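Local coordinates for protein putative dehydratase (Mesorhizobium loti, PDB 2POZ) that is of unproven function but is probably a lyase, perhaps a dehydratase, of the mandelate racemase/muconate lactonizing enzyme family, at residues L22-T27 against L370-I375. Sequence-based numbering, arbitrary orientation.
Sequences LVEIST and LIKRNI
Glu24 sends CG anti to its own backbone nitrogen (chi1 177°) and runs on extended, while Lys372 comes from the opposite direction, its bends at chi2 (-59°) and chi3 (-78°) bringing CD and CE up to the Glu24 carboxylate. The touch is made by carbon rather than by the ammonium group: Glu24 OE2 lies 3.0 Å from Lys372 CE, a tight approach. Lys372 NZ stays 4.4 Å from Glu24 OE1, beyond a salt bridge, though the opposite charges probably still attract; NZ has a second, weak and long ion pair with Glu376. Glu24 OE1 also takes part in a weak hydrogen bond with Tyr11 OH. Here the short helix 372-375 and Leu370 just before it lie against one face of strand 21-27, in the antiparallel sheet of the enolase-type N-terminal domain, near Leu22 and Glu24; helix 87-108 packs on the other through Val23 and Ile25. With an alanine in place of Glu24, Lys372 would probably lose this nearby negative charge and Tyr11 OH its weak carboxylate partner. Leu370 CD1 borders the carboxylate, 4.0 Å from Glu24 OE2. Two residues earlier on the strand, Leu22 crosses Ile375 at about a right angle, Leu22 CD1 meeting Ile375 CG2 at 4.0 Å in an apolar contact.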
loop_
_atom_site.group_PDB
_atom_site.type_symbol
_atom_site.label_atom_id
_atom_site.label_comp_id
_atom_site.label_asym_id
_atom_site.label_seq_id
_atom_site.Cartn_x
_atom_site.Cartn_y
_atom_site.Cartn_z
ATOM N N LEU A 22 -44.701 -4.005 -6.214
ATOM C CA LEU A 22 -45.051 -4.159 -4.813
ATOM C C LEU A 22 -45.323 -5.599 -4.431
ATOM O O LEU A 22 -45.626 -6.433 -5.279
ATOM C CB LEU A 22 -46.304 -3.344 -4.481
ATOM C CG LEU A 22 -46.517 -1.957 -5.077
ATOM C CD1 LEU A 22 -47.880 -1.447 -4.596
ATOM C CD2 LEU A 22 -45.407 -1.008 -4.679
ATOM N N VAL A 23 -45.216 -5.875 -3.136
ATOM C CA VAL A 23 -45.488 -7.199 -2.614
ATOM C C VAL A 23 -46.371 -7.035 -1.380
ATOM O O VAL A 23 -46.243 -6.064 -0.635
ATOM C CB VAL A 23 -44.186 -7.952 -2.224
ATOM C CG1 VAL A 23 -43.503 -7.271 -1.040
ATOM C CG2 VAL A 23 -44.513 -9.402 -1.870
ATOM N N GLU A 24 -47.298 -7.968 -1.198
ATOM C CA GLU A 24 -48.182 -7.957 -0.051
ATOM C C GLU A 24 -48.140 -9.356 0.531
ATOM O O GLU A 24 -48.470 -10.322 -0.154
ATOM C CB GLU A 24 -49.622 -7.636 -0.449
ATOM C CG GLU A 24 -50.572 -7.697 0.735
ATOM C CD GLU A 24 -52.033 -7.603 0.331
ATOM O OE1 GLU A 24 -52.531 -8.520 -0.365
ATOM O OE2 GLU A 24 -52.676 -6.608 0.719
ATOM N N ILE A 25 -47.734 -9.461 1.790
ATOM C CA ILE A 25 -47.649 -10.759 2.451
ATOM C C ILE A 25 -48.820 -10.920 3.410
ATOM O O ILE A 25 -49.017 -10.093 4.297
ATOM C CB ILE A 25 -46.328 -10.891 3.252
ATOM C CG1 ILE A 25 -45.127 -10.777 2.308
ATOM C CG2 ILE A 25 -46.301 -12.223 4.010
ATOM C CD1 ILE A 25 -43.778 -10.740 3.035
ATOM N N SER A 26 -49.596 -11.987 3.229
ATOM C CA SER A 26 -50.741 -12.254 4.097
ATOM C C SER A 26 -50.410 -13.382 5.066
ATOM O O SER A 26 -49.628 -14.271 4.734
ATOM C CB SER A 26 -51.965 -12.646 3.263
ATOM O OG SER A 26 -52.362 -11.582 2.417
ATOM N N THR A 27 -51.009 -13.338 6.256
ATOM C CA THR A 27 -50.795 -14.358 7.283
ATOM C C THR A 27 -52.134 -14.983 7.708
ATOM O O THR A 27 -53.212 -14.454 7.401
ATOM C CB THR A 27 -50.122 -13.768 8.541
ATOM O OG1 THR A 27 -50.959 -12.746 9.095
ATOM C CG2 THR A 27 -48.759 -13.179 8.199
ATOM N N LEU A 370 -52.466 0.101 2.391
ATOM C CA LEU A 370 -52.683 -0.020 0.957
ATOM C C LEU A 370 -54.150 0.159 0.574
ATOM O O LEU A 370 -55.053 -0.124 1.363
ATOM C CB LEU A 370 -52.219 -1.394 0.468
ATOM C CG LEU A 370 -50.736 -1.761 0.528
ATOM C CD1 LEU A 370 -50.583 -3.238 0.215
ATOM C CD2 LEU A 370 -49.941 -0.924 -0.463
ATOM N N ILE A 371 -54.376 0.651 -0.639
ATOM C CA ILE A 371 -55.726 0.809 -1.156
ATOM C C ILE A 371 -55.806 -0.339 -2.146
ATOM O O ILE A 371 -55.406 -0.208 -3.302
ATOM C CB ILE A 371 -55.913 2.149 -1.898
ATOM C CG1 ILE A 371 -55.599 3.314 -0.957
ATOM C CG2 ILE A 371 -57.348 2.260 -2.404
ATOM C CD1 ILE A 371 -55.786 4.692 -1.585
ATOM N N LYS A 372 -56.298 -1.478 -1.671
ATOM C CA LYS A 372 -56.390 -2.669 -2.496
ATOM C C LYS A 372 -57.071 -2.452 -3.840
ATOM O O LYS A 372 -56.639 -3.008 -4.847
ATOM C CB LYS A 372 -57.086 -3.796 -1.722
ATOM C CG LYS A 372 -56.347 -4.220 -0.446
ATOM C CD LYS A 372 -54.918 -4.709 -0.726
ATOM C CE LYS A 372 -54.877 -6.132 -1.280
ATOM N NZ LYS A 372 -55.576 -6.265 -2.585
ATOM N N ARG A 373 -58.128 -1.646 -3.871
ATOM C CA ARG A 373 -58.821 -1.404 -5.132
ATOM C C ARG A 373 -57.905 -0.778 -6.181
ATOM O O ARG A 373 -58.074 -1.014 -7.377
ATOM C CB ARG A 373 -60.034 -0.491 -4.930
ATOM C CG ARG A 373 -60.647 -0.040 -6.254
ATOM C CD ARG A 373 -61.798 0.938 -6.085
ATOM N NE ARG A 373 -62.201 1.511 -7.372
ATOM C CZ ARG A 373 -63.273 2.279 -7.549
ATOM N NH1 ARG A 373 -64.054 2.569 -6.519
ATOM N NH2 ARG A 373 -63.565 2.759 -8.753
ATOM N N ASN A 374 -56.932 0.014 -5.740
ATOM C CA ASN A 374 -56.026 0.669 -6.679
ATOM C C ASN A 374 -54.899 -0.203 -7.224
ATOM O O ASN A 374 -54.427 0.021 -8.336
ATOM C CB ASN A 374 -55.442 1.933 -6.051
ATOM C CG ASN A 374 -56.459 3.052 -5.967
ATOM O OD1 ASN A 374 -57.588 2.904 -6.437
ATOM N ND2 ASN A 374 -56.067 4.179 -5.379
ATOM N N ILE A 375 -54.472 -1.201 -6.455
ATOM C CA ILE A 375 -53.385 -2.058 -6.913
ATOM C C ILE A 375 -53.842 -3.414 -7.450
ATOM O O ILE A 375 -53.127 -4.048 -8.228
ATOM C CB ILE A 375 -52.349 -2.304 -5.789
ATOM C CG1 ILE A 375 -52.997 -3.084 -4.640
ATOM C CG2 ILE A 375 -51.786 -0.971 -5.296
ATOM C CD1 ILE A 375 -52.041 -3.450 -3.529
#